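Local structure of protein prgH (Salmonella enterica subsp. enterica serovar Typhimurium, 4G2S) at residues Pro6-Ser14 and Gly18-Gly26. The protein is a component of the Salmonella SPI-1 type III secretion basal body, where its forkhead-associated (FHA) domain probably takes part in protein-protein interactions during assembly. Sequence-based numbering, arbitrary orientation.
Sequences PYIVRLLNS and GCEFPLLTG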
ATOM      1  N   PRO A   6      19.307 -11.375 -24.201  1.00 46.44           N
ATOM      2  CA  PRO A   6      17.993 -10.796 -24.131  1.00 42.57           C
ATOM      3  C   PRO A   6      18.085  -9.259 -24.095  1.00 38.99           C
ATOM      4  O   PRO A   6      19.187  -8.688 -24.210  1.00 36.14           O
ATOM      5  CB  PRO A   6      17.466 -11.408 -22.839  1.00 44.03           C
ATOM      6  CG  PRO A   6      18.654 -11.339 -21.943  1.00 45.10           C
ATOM      7  CD  PRO A   6      19.884 -11.419 -22.848  1.00 48.29           C
ATOM      8  N   TYR A   7      16.938  -8.598 -23.913  1.00 36.77           N
ATOM      9  CA  TYR A   7      16.831  -7.214 -24.195  1.00 35.46           C
ATOM     10  C   TYR A   7      16.257  -6.479 -22.984  1.00 32.94           C
ATOM     11  O   TYR A   7      15.615  -7.062 -22.133  1.00 33.63           O
ATOM     12  CB  TYR A   7      15.925  -6.992 -25.402  1.00 38.11           C
ATOM     13  CG  TYR A   7      16.444  -7.616 -26.675  1.00 38.51           C
ATOM     14  CD1 TYR A   7      17.422  -6.988 -27.443  1.00 40.69           C
ATOM     15  CD2 TYR A   7      15.954  -8.857 -27.110  1.00 42.70           C
ATOM     16  CE1 TYR A   7      17.935  -7.599 -28.598  1.00 45.48           C
ATOM     17  CE2 TYR A   7      16.432  -9.438 -28.273  1.00 45.32           C
ATOM     18  CZ  TYR A   7      17.408  -8.803 -29.009  1.00 46.38           C
ATOM     19  OH  TYR A   7      17.861  -9.408 -30.142  1.00 54.11           O
ATOM     20  N   ILE A   8      16.522  -5.188 -22.932  1.00 31.88           N
ATOM     21  CA  ILE A   8      16.106  -4.369 -21.812  1.00 30.08           C
ATOM     22  C   ILE A   8      15.386  -3.180 -22.387  1.00 28.90           C
ATOM     23  O   ILE A   8      15.806  -2.653 -23.443  1.00 30.23           O
ATOM     24  CB  ILE A   8      17.357  -3.938 -21.008  1.00 32.69           C
ATOM     25  CG1 ILE A   8      17.912  -5.138 -20.249  1.00 35.20           C
ATOM     26  CG2 ILE A   8      17.041  -2.820 -20.058  1.00 30.54           C
ATOM     27  CD1 ILE A   8      19.239  -4.886 -19.557  1.00 37.65           C
ATOM     28  N   VAL A   9      14.305  -2.743 -21.722  1.00 25.75           N
ATOM     29  CA  VAL A   9      13.717  -1.470 -22.071  1.00 26.40           C
ATOM     30  C   VAL A   9      14.220  -0.463 -21.077  1.00 24.33           C
ATOM     31  O   VAL A   9      14.000  -0.656 -19.875  1.00 26.82           O
ATOM     32  CB  VAL A   9      12.195  -1.460 -21.968  1.00 27.22           C
ATOM     33  CG1 VAL A   9      11.688  -0.071 -22.423  1.00 27.81           C
ATOM     34  CG2 VAL A   9      11.664  -2.521 -22.861  1.00 31.62           C
ATOM     35  N   ARG A  10      14.809   0.611 -21.593  1.00 26.22           N
ATOM     36  CA  ARG A  10      15.212   1.758 -20.841  1.00 25.82           C
ATOM     37  C   ARG A  10      14.307   2.963 -21.127  1.00 24.92           C
ATOM     38  O   ARG A  10      14.032   3.358 -22.285  1.00 25.81           O
ATOM     39  CB  ARG A  10      16.688   2.108 -21.135  1.00 28.48           C
ATOM     40  CG  ARG A  10      17.206   3.263 -20.266  1.00 28.13           C
ATOM     41  CD  ARG A  10      18.537   3.828 -20.759  1.00 30.12           C
ATOM     42  NE  ARG A  10      19.051   4.862 -19.885  1.00 29.70           N
ATOM     43  CZ  ARG A  10      19.870   4.686 -18.847  1.00 32.45           C
ATOM     44  NH1 ARG A  10      20.301   3.481 -18.465  1.00 32.58           N
ATOM     45  NH2 ARG A  10      20.276   5.759 -18.172  1.00 33.88           N
ATOM     46  N   LEU A  11      13.887   3.597 -20.051  1.00 22.25           N
ATOM     47  CA  LEU A  11      13.111   4.861 -20.168  1.00 21.81           C
ATOM     48  C   LEU A  11      14.057   6.019 -20.382  1.00 22.84           C
ATOM     49  O   LEU A  11      15.115   6.104 -19.730  1.00 24.20           O
ATOM     50  CB  LEU A  11      12.298   5.027 -18.917  1.00 21.73           C
ATOM     51  CG  LEU A  11      11.292   3.907 -18.663  1.00 22.04           C
ATOM     52  CD1 LEU A  11      10.414   4.373 -17.502  1.00 23.51           C
ATOM     53  CD2 LEU A  11      10.474   3.527 -19.819  1.00 23.87           C
ATOM     54  N   LEU A  12      13.749   6.899 -21.321  1.00 25.26           N
ATOM     55  CA  LEU A  12      14.646   8.017 -21.622  1.00 27.13           C
ATOM     56  C   LEU A  12      14.020   9.353 -21.243  1.00 30.04           C
ATOM     57  O   LEU A  12      14.639  10.380 -21.422  1.00 29.91           O
ATOM     58  CB  LEU A  12      15.021   8.052 -23.113  1.00 32.32           C
ATOM     59  CG  LEU A  12      15.676   6.816 -23.743  1.00 33.49           C
ATOM     60  CD1 LEU A  12      16.048   7.148 -25.182  1.00 38.30           C
ATOM     61  CD2 LEU A  12      16.888   6.411 -22.928  1.00 35.70           C
ATOM     62  N   ASN A  13      12.786   9.306 -20.769  1.00 28.74           N
ATOM     63  CA  ASN A  13      12.089  10.404 -20.123  1.00 31.48           C
ATOM     64  C   ASN A  13      11.115   9.866 -19.073  1.00 29.69           C
ATOM     65  O   ASN A  13      11.222   8.682 -18.699  1.00 28.63           O
ATOM     66  CB  ASN A  13      11.403  11.310 -21.139  1.00 32.52           C
ATOM     67  CG  ASN A  13      10.169  10.694 -21.739  1.00 32.94           C
ATOM     68  OD1 ASN A  13       9.962   9.495 -21.640  1.00 30.63           O
ATOM     69  ND2 ASN A  13       9.418  11.493 -22.498  1.00 35.93           N
ATOM     70  N   SER A  14      10.175  10.706 -18.641  1.00 29.98           N
ATOM     71  CA  SER A  14       9.294  10.412 -17.475  1.00 31.58           C
ATOM     72  C   SER A  14      10.042  10.583 -16.139  1.00 28.86           C
ATOM     73  O   SER A  14      11.259  10.802 -16.090  1.00 28.69           O
ATOM     74  CB  SER A  14       8.585   9.056 -17.552  1.00 29.12           C
ATOM     75  OG  SER A  14       9.381   7.979 -16.982  1.00 29.96           O
ATOM     76  N   GLY A  18      15.681   6.565 -16.823  1.00 22.98           N
ATOM     77  CA  GLY A  18      16.867   5.771 -16.524  1.00 22.68           C
ATOM     78  C   GLY A  18      16.480   4.349 -16.046  1.00 24.04           C
ATOM     79  O   GLY A  18      17.328   3.454 -16.019  1.00 22.30           O
ATOM     80  N   CYS A  19      15.210   4.135 -15.665  1.00 22.33           N
ATOM     81  CA  CYS A  19      14.745   2.789 -15.238  1.00 23.79           C
ATOM     82  C   CYS A  19      14.857   1.807 -16.405  1.00 22.42           C
ATOM     83  O   CYS A  19      14.539   2.129 -17.555  1.00 20.97           O
ATOM     84  CB  CYS A  19      13.281   2.770 -14.753  1.00 24.94           C
ATOM     85  SG  CYS A  19      13.092   3.338 -13.072  1.00 28.48           S
ATOM     86  N   GLU A  20      15.288   0.600 -16.078  1.00 25.23           N
ATOM     87  CA  GLU A  20      15.584  -0.421 -17.082  1.00 25.82           C
ATOM     88  C   GLU A  20      14.799  -1.664 -16.745  1.00 26.99           C
ATOM     89  O   GLU A  20      14.920  -2.203 -15.659  1.00 30.60           O
ATOM     90  CB  GLU A  20      17.079  -0.694 -17.151  1.00 27.68           C
ATOM     91  CG  GLU A  20      17.841   0.408 -17.911  1.00 27.05           C
ATOM     92  CD  GLU A  20      19.234   0.040 -18.340  1.00 30.12           C
ATOM     93  OE1 GLU A  20      19.770  -0.956 -17.828  1.00 32.27           O
ATOM     94  OE2 GLU A  20      19.820   0.750 -19.189  1.00 31.15           O
ATOM     95  N   PHE A  21      13.964  -2.109 -17.660  1.00 25.78           N
ATOM     96  CA  PHE A  21      13.090  -3.240 -17.427  1.00 26.14           C
ATOM     97  C   PHE A  21      13.505  -4.394 -18.350  1.00 27.74           C
ATOM     98  O   PHE A  21      13.644  -4.227 -19.589  1.00 25.08           O
ATOM     99  CB  PHE A  21      11.648  -2.902 -17.708  1.00 26.62           C
ATOM    100  CG  PHE A  21      11.139  -1.741 -16.913  1.00 28.11           C
ATOM    101  CD1 PHE A  21      10.622  -1.920 -15.649  1.00 30.43           C
ATOM    102  CD2 PHE A  21      11.212  -0.476 -17.438  1.00 27.81           C
ATOM    103  CE1 PHE A  21      10.160  -0.821 -14.908  1.00 30.94           C
ATOM    104  CE2 PHE A  21      10.786   0.630 -16.682  1.00 26.52           C
ATOM    105  CZ  PHE A  21      10.237   0.431 -15.437  1.00 28.16           C
ATOM    106  N   PRO A  22      13.678  -5.579 -17.757  1.00 30.96           N
ATOM    107  CA  PRO A  22      14.067  -6.723 -18.588  1.00 32.15           C
ATOM    108  C   PRO A  22      12.874  -7.186 -19.372  1.00 32.80           C
ATOM    109  O   PRO A  22      11.764  -7.245 -18.862  1.00 35.96           O
ATOM    110  CB  PRO A  22      14.479  -7.792 -17.560  1.00 36.11           C
ATOM    111  CG  PRO A  22      13.703  -7.487 -16.332  1.00 38.00           C
ATOM    112  CD  PRO A  22      13.534  -5.953 -16.340  1.00 34.11           C
ATOM    113  N   LEU A  23      13.097  -7.581 -20.609  1.00 38.75           N
ATOM    114  CA  LEU A  23      12.031  -8.125 -21.415  1.00 34.07           C
ATOM    115  C   LEU A  23      12.124  -9.637 -21.478  1.00 35.94           C
ATOM    116  O   LEU A  23      13.183 -10.200 -21.683  1.00 36.28           O
ATOM    117  CB  LEU A  23      12.129  -7.611 -22.829  1.00 33.69           C
ATOM    118  CG  LEU A  23      11.931  -6.174 -23.141  1.00 32.96           C
ATOM    119  CD1 LEU A  23      12.271  -5.957 -24.617  1.00 34.97           C
ATOM    120  CD2 LEU A  23      10.498  -5.794 -22.816  1.00 32.03           C
ATOM    121  N   LEU A  24      11.012 -10.290 -21.300  1.00 36.15           N
ATOM    122  CA  LEU A  24      10.989 -11.747 -21.551  1.00 40.72           C
ATOM    123  C   LEU A  24      10.680 -12.058 -22.995  1.00 38.32           C
ATOM    124  O   LEU A  24      10.119 -11.250 -23.741  1.00 35.82           O
ATOM    125  CB  LEU A  24       9.994 -12.439 -20.631  1.00 46.83           C
ATOM    126  CG  LEU A  24      10.635 -13.062 -19.393  1.00 54.05           C
ATOM    127  CD1 LEU A  24      11.586 -14.210 -19.782  1.00 56.84           C
ATOM    128  CD2 LEU A  24      11.355 -12.033 -18.531  1.00 55.53           C
ATOM    129  N   THR A  25      11.100 -13.241 -23.428  1.00 39.53           N
ATOM    130  CA  THR A  25      10.670 -13.723 -24.721  1.00 40.14           C
ATOM    131  C   THR A  25       9.174 -13.714 -24.710  1.00 41.04           C
ATOM    132  O   THR A  25       8.549 -14.141 -23.729  1.00 44.06           O
ATOM    133  CB  THR A  25      11.144 -15.159 -24.947  1.00 43.91           C
ATOM    134  OG1 THR A  25      12.537 -15.185 -24.684  1.00 42.67           O
ATOM    135  CG2 THR A  25      10.896 -15.593 -26.387  1.00 46.24           C
ATOM    136  N   GLY A  26       8.586 -13.249 -25.808  1.00 40.93           N
ATOM    137  CA  GLY A  26       7.142 -13.135 -25.883  1.00 41.76           C
ATOM    138  C   GLY A  26       6.707 -11.684 -25.715  1.00 38.61           C
ATOM    139  O   GLY A  26       7.403 -10.777 -26.200  1.00 35.83           O
TER
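Val9 O receives Phe21 N at 2.6 Å, nearly straight at 170°, and the CA of Glu20 also comes within 3.2 Å of this oxygen as a CA-H···O contact. In return Val9 N donates to Phe21 O at 2.7 Å, which defines Val9 and Phe21 as a hydrogen-bonded antiparallel pair. Further bonds from Leu23 N to Tyr7 O and from Leu11 N to Cys19 O extend the ladder of this β-hairpin, and Gly18 N reaches Leu11 O from above the carbonyl plane, near the turn.

On the face bearing Ile8, Arg10 and Glu20, the Arg10 chain runs extended from CG to NE, and NH1 forms a salt bridge with Glu20 OE2 at 2.9 Å. The carboxylate oxygen lies in the guanidinium plane yet is met from above its own, the two planes being 84° apart. Gly18 CA covers one guanidinium face near the rim. Glu20 OE1 forms a second salt bridge, with Arg105 NH2, and Arg10 NH2 one with Glu64 OE1 of the second subunit.

On the face bearing Val9 and Phe21 the side-chain contacts across the hairpin are apolar, joined by Leu23 and Leu11. Val9 CG2, anti to the carbonyl carbon (Val9 CG1 takes the place anti to N, chi1 -178°), presses on Leu23 CD2 at a tight 3.5 Å; Leu11 CD1 meets the Phe21 ring at its edge, 3.8 Å from CE2. Ile65 and Phe30 of the facing sheet touch Val9 and Leu23, placing this side inside the FHA β-sandwich. The hairpin thus joins two kinds of chemistry: Val9 and Leu23 pack into the core, while Arg10 and Glu20 tie their strands to the second subunit and to Arg105; Phe21 also packs on Leu44 of that subunit.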